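Local coordinates for sucrose 6(F)-phosphate phosphorylase (Thermoanaerobacterium thermosaccharolyticum DSM 571, PDB 6S9V), which is a phosphorylase built on the TIM-barrel catalytic domain of the alpha-amylase family, at residues 56-61 against 69-74. Sequence-based numbering, arbitrary orientation.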
ATOM      1  N   PRO A  56      -1.949  -8.598  -5.488  1.00 18.43           N
ATOM      2  CA  PRO A  56      -2.094 -10.073  -5.319  1.00 17.72           C
ATOM      3  C   PRO A  56      -2.385 -10.790  -6.623  1.00 18.66           C
ATOM      4  O   PRO A  56      -3.447 -10.592  -7.235  1.00 18.20           O
ATOM      5  CB  PRO A  56      -3.268 -10.189  -4.338  1.00 17.64           C
ATOM      6  CG  PRO A  56      -3.158  -8.956  -3.499  1.00 19.48           C
ATOM      7  CD  PRO A  56      -2.661  -7.858  -4.427  1.00 19.32           C
ATOM      8  N   PRO A  57      -1.455 -11.637  -7.082  1.00 18.55           N
ATOM      9  CA  PRO A  57      -1.645 -12.393  -8.331  1.00 16.77           C
ATOM     10  C   PRO A  57      -2.075 -13.845  -8.144  1.00 17.20           C
ATOM     11  O   PRO A  57      -1.995 -14.608  -9.111  1.00 18.55           O
ATOM     12  CB  PRO A  57      -0.241 -12.337  -8.945  1.00 18.80           C
ATOM     13  CG  PRO A  57       0.657 -12.471  -7.727  1.00 20.44           C
ATOM     14  CD  PRO A  57      -0.056 -11.713  -6.614  1.00 19.87           C
ATOM     15  N   PHE A  58      -2.497 -14.242  -6.948  1.00 17.75           N
ATOM     16  CA  PHE A  58      -2.901 -15.618  -6.691  1.00 16.92           C
ATOM     17  C   PHE A  58      -4.371 -15.806  -7.037  1.00 17.40           C
ATOM     18  O   PHE A  58      -5.137 -14.838  -7.075  1.00 17.95           O
ATOM     19  CB  PHE A  58      -2.617 -15.958  -5.229  1.00 16.80           C
ATOM     20  CG  PHE A  58      -1.349 -15.334  -4.731  1.00 19.39           C
ATOM     21  CD1 PHE A  58      -0.123 -15.812  -5.150  1.00 20.01           C
ATOM     22  CD2 PHE A  58      -1.381 -14.232  -3.896  1.00 21.00           C
ATOM     23  CE1 PHE A  58       1.043 -15.219  -4.721  1.00 17.89           C
ATOM     24  CE2 PHE A  58      -0.214 -13.642  -3.458  1.00 20.03           C
ATOM     25  CZ  PHE A  58       0.994 -14.126  -3.887  1.00 17.28           C
ATOM     26  N   PRO A  59      -4.796 -17.038  -7.317  1.00 18.80           N
ATOM     27  CA  PRO A  59      -6.231 -17.287  -7.522  1.00 19.00           C
ATOM     28  C   PRO A  59      -7.014 -16.747  -6.341  1.00 19.31           C
ATOM     29  O   PRO A  59      -6.658 -16.979  -5.186  1.00 20.01           O
ATOM     30  CB  PRO A  59      -6.332 -18.812  -7.621  1.00 20.65           C
ATOM     31  CG  PRO A  59      -4.953 -19.286  -7.911  1.00 23.63           C
ATOM     32  CD  PRO A  59      -4.020 -18.294  -7.280  1.00 21.70           C
ATOM     33  N   SER A  60      -8.079 -16.004  -6.636  1.00 18.18           N
ATOM     34  CA  SER A  60      -8.798 -15.263  -5.611  1.00 17.96           C
ATOM     35  C   SER A  60     -10.284 -15.268  -5.922  1.00 18.78           C
ATOM     36  O   SER A  60     -10.691 -15.238  -7.087  1.00 20.25           O
ATOM     37  CB  SER A  60      -8.270 -13.829  -5.516  1.00 19.26           C
ATOM     38  OG  SER A  60      -9.041 -13.020  -4.650  1.00 21.52           O
ATOM     39  N   SER A  61     -11.098 -15.276  -4.870  1.00 18.57           N
ATOM     40  CA  SER A  61     -12.546 -15.337  -5.046  1.00 20.21           C
ATOM     41  C   SER A  61     -13.251 -13.998  -4.824  1.00 20.68           C
ATOM     42  O   SER A  61     -14.489 -13.967  -4.750  1.00 21.19           O
ATOM     43  CB  SER A  61     -13.144 -16.390  -4.114  1.00 21.06           C
ATOM     44  OG  SER A  61     -13.086 -15.985  -2.762  1.00 19.66           O
ATOM     45  N   ILE A  69      -7.128 -17.929  -2.698  1.00 19.19           N
ATOM     46  CA  ILE A  69      -7.503 -19.334  -2.545  1.00 18.87           C
ATOM     47  C   ILE A  69      -6.299 -20.193  -2.196  1.00 20.54           C
ATOM     48  O   ILE A  69      -6.412 -21.142  -1.412  1.00 20.02           O
ATOM     49  CB  ILE A  69      -8.182 -19.813  -3.848  1.00 17.85           C
ATOM     50  CG1 ILE A  69      -9.502 -19.061  -4.060  1.00 17.87           C
ATOM     51  CG2 ILE A  69      -8.424 -21.323  -3.829  1.00 19.40           C
ATOM     52  CD1 ILE A  69     -10.135 -19.311  -5.417  1.00 20.17           C
ATOM     53  N   THR A  70      -5.151 -19.880  -2.789  1.00 21.51           N
ATOM     54  CA  THR A  70      -3.914 -20.608  -2.561  1.00 22.08           C
ATOM     55  C   THR A  70      -2.774 -19.699  -2.987  1.00 20.80           C
ATOM     56  O   THR A  70      -2.952 -18.834  -3.852  1.00 20.74           O
ATOM     57  CB  THR A  70      -3.867 -21.929  -3.344  1.00 23.07           C
ATOM     58  OG1 THR A  70      -2.601 -22.572  -3.136  1.00 22.88           O
ATOM     59  CG2 THR A  70      -4.047 -21.689  -4.839  1.00 22.72           C
ATOM     60  N   TYR A  71      -1.612 -19.890  -2.364  1.00 20.29           N
ATOM     61  CA  TYR A  71      -0.389 -19.222  -2.781  1.00 21.48           C
ATOM     62  C   TYR A  71       0.547 -20.138  -3.565  1.00 21.82           C
ATOM     63  O   TYR A  71       1.620 -19.695  -3.990  1.00 21.27           O
ATOM     64  CB  TYR A  71       0.369 -18.669  -1.573  1.00 20.87           C
ATOM     65  CG  TYR A  71      -0.358 -17.616  -0.771  1.00 20.66           C
ATOM     66  CD1 TYR A  71      -1.211 -17.971   0.266  1.00 20.77           C
ATOM     67  CD2 TYR A  71      -0.164 -16.267  -1.027  1.00 22.84           C
ATOM     68  CE1 TYR A  71      -1.848 -17.013   1.024  1.00 20.36           C
ATOM     69  CE2 TYR A  71      -0.813 -15.294  -0.280  1.00 24.94           C
ATOM     70  CZ  TYR A  71      -1.657 -15.675   0.738  1.00 21.83           C
ATOM     71  OH  TYR A  71      -2.286 -14.705   1.485  1.00 21.15           O
ATOM     72  N   SER A  72       0.175 -21.401  -3.751  1.00 20.88           N
ATOM     73  CA  SER A  72       1.063 -22.362  -4.395  1.00 21.57           C
ATOM     74  C   SER A  72       1.064 -22.229  -5.911  1.00 19.45           C
ATOM     75  O   SER A  72       1.850 -22.909  -6.578  1.00 21.30           O
ATOM     76  CB  SER A  72       0.675 -23.785  -3.985  1.00 29.99           C
ATOM     77  OG  SER A  72      -0.652 -24.081  -4.389  1.00 38.54           O
ATOM     78  N   GLU A  73       0.216 -21.373  -6.470  1.00 19.27           N
ATOM     79  CA  GLU A  73       0.259 -21.082  -7.892  1.00 20.79           C
ATOM     80  C   GLU A  73      -0.146 -19.634  -8.110  1.00 20.05           C
ATOM     81  O   GLU A  73      -0.842 -19.024  -7.290  1.00 20.19           O
ATOM     82  CB  GLU A  73      -0.653 -22.003  -8.717  1.00 24.20           C
ATOM     83  CG  GLU A  73      -2.117 -21.828  -8.422  1.00 28.51           C
ATOM     84  CD  GLU A  73      -3.031 -22.459  -9.464  1.00 34.90           C
ATOM     85  OE1 GLU A  73      -2.576 -23.316 -10.262  1.00 38.73           O
ATOM     86  OE2 GLU A  73      -4.224 -22.095  -9.469  1.00 34.53           O
ATOM     87  N   ILE A  74       0.300 -19.101  -9.231  1.00 20.17           N
ATOM     88  CA  ILE A  74      -0.183 -17.817  -9.721  1.00 19.08           C
ATOM     89  C   ILE A  74      -1.491 -18.055 -10.466  1.00 19.29           C
ATOM     90  O   ILE A  74      -1.675 -19.089 -11.118  1.00 20.78           O
ATOM     91  CB  ILE A  74       0.881 -17.160 -10.622  1.00 18.63           C
ATOM     92  CG1 ILE A  74       2.152 -16.858  -9.811  1.00 20.11           C
ATOM     93  CG2 ILE A  74       0.317 -15.912 -11.295  1.00 18.99           C
ATOM     94  CD1 ILE A  74       1.939 -15.993  -8.584  1.00 20.96           C
TER
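Phe58 CA and Ile74 CA lie 4.6 Å apart, the nearest approach of the backbones of 56-61 and 69-74. Pro59 and Ile69 join them by one straight hydrogen bond, Ile69 N to Pro59 O, 2.7 Å long with an N-H...O angle of 177°. Both segments are irregular and belong to the loop that leaves strand 51-54, the second of the TIM barrel, and leads to helix 81-88; the contact illustrates how a long beta-alpha loop can fold back on itself around aromatic and proline side chains.

Phe58 is sandwiched. With CG anti to its own carbonyl carbon (chi1 -37°), the ring is carried alongside Tyr71, which turns an edge to one face in an edge-to-face pair, planes at 59°, with Tyr71 CD2 over the ring centre. Pro57 CD lies over the opposite face, offset toward the rim, while Glu73 O comes up at the ring edge, 3.9 Å from Phe58 CD1. Tyr71 OH is hydrogen-bonded to Met98 N, just beyond the end of barrel strand 92-97, and Trp81 of helix 81-88 packs against both Phe58 and Ile74.

Ile74 reaches back with two branches: CD1 meets Pro57 CG at 3.8 Å and also borders Phe58, whereas CG2 lies against Pro57 O. Thr70 O is buried here without a hydrogen-bonding partner in the model, and Phe58 CB approaches it to 3.2 Å. The Glu73 side chain, extended beyond CG, crosses the pyrrolidine of Pro59 obliquely, its CG 3.8 Å from Pro59 CG and its carboxylate OE2 3.3 Å from that same carbon.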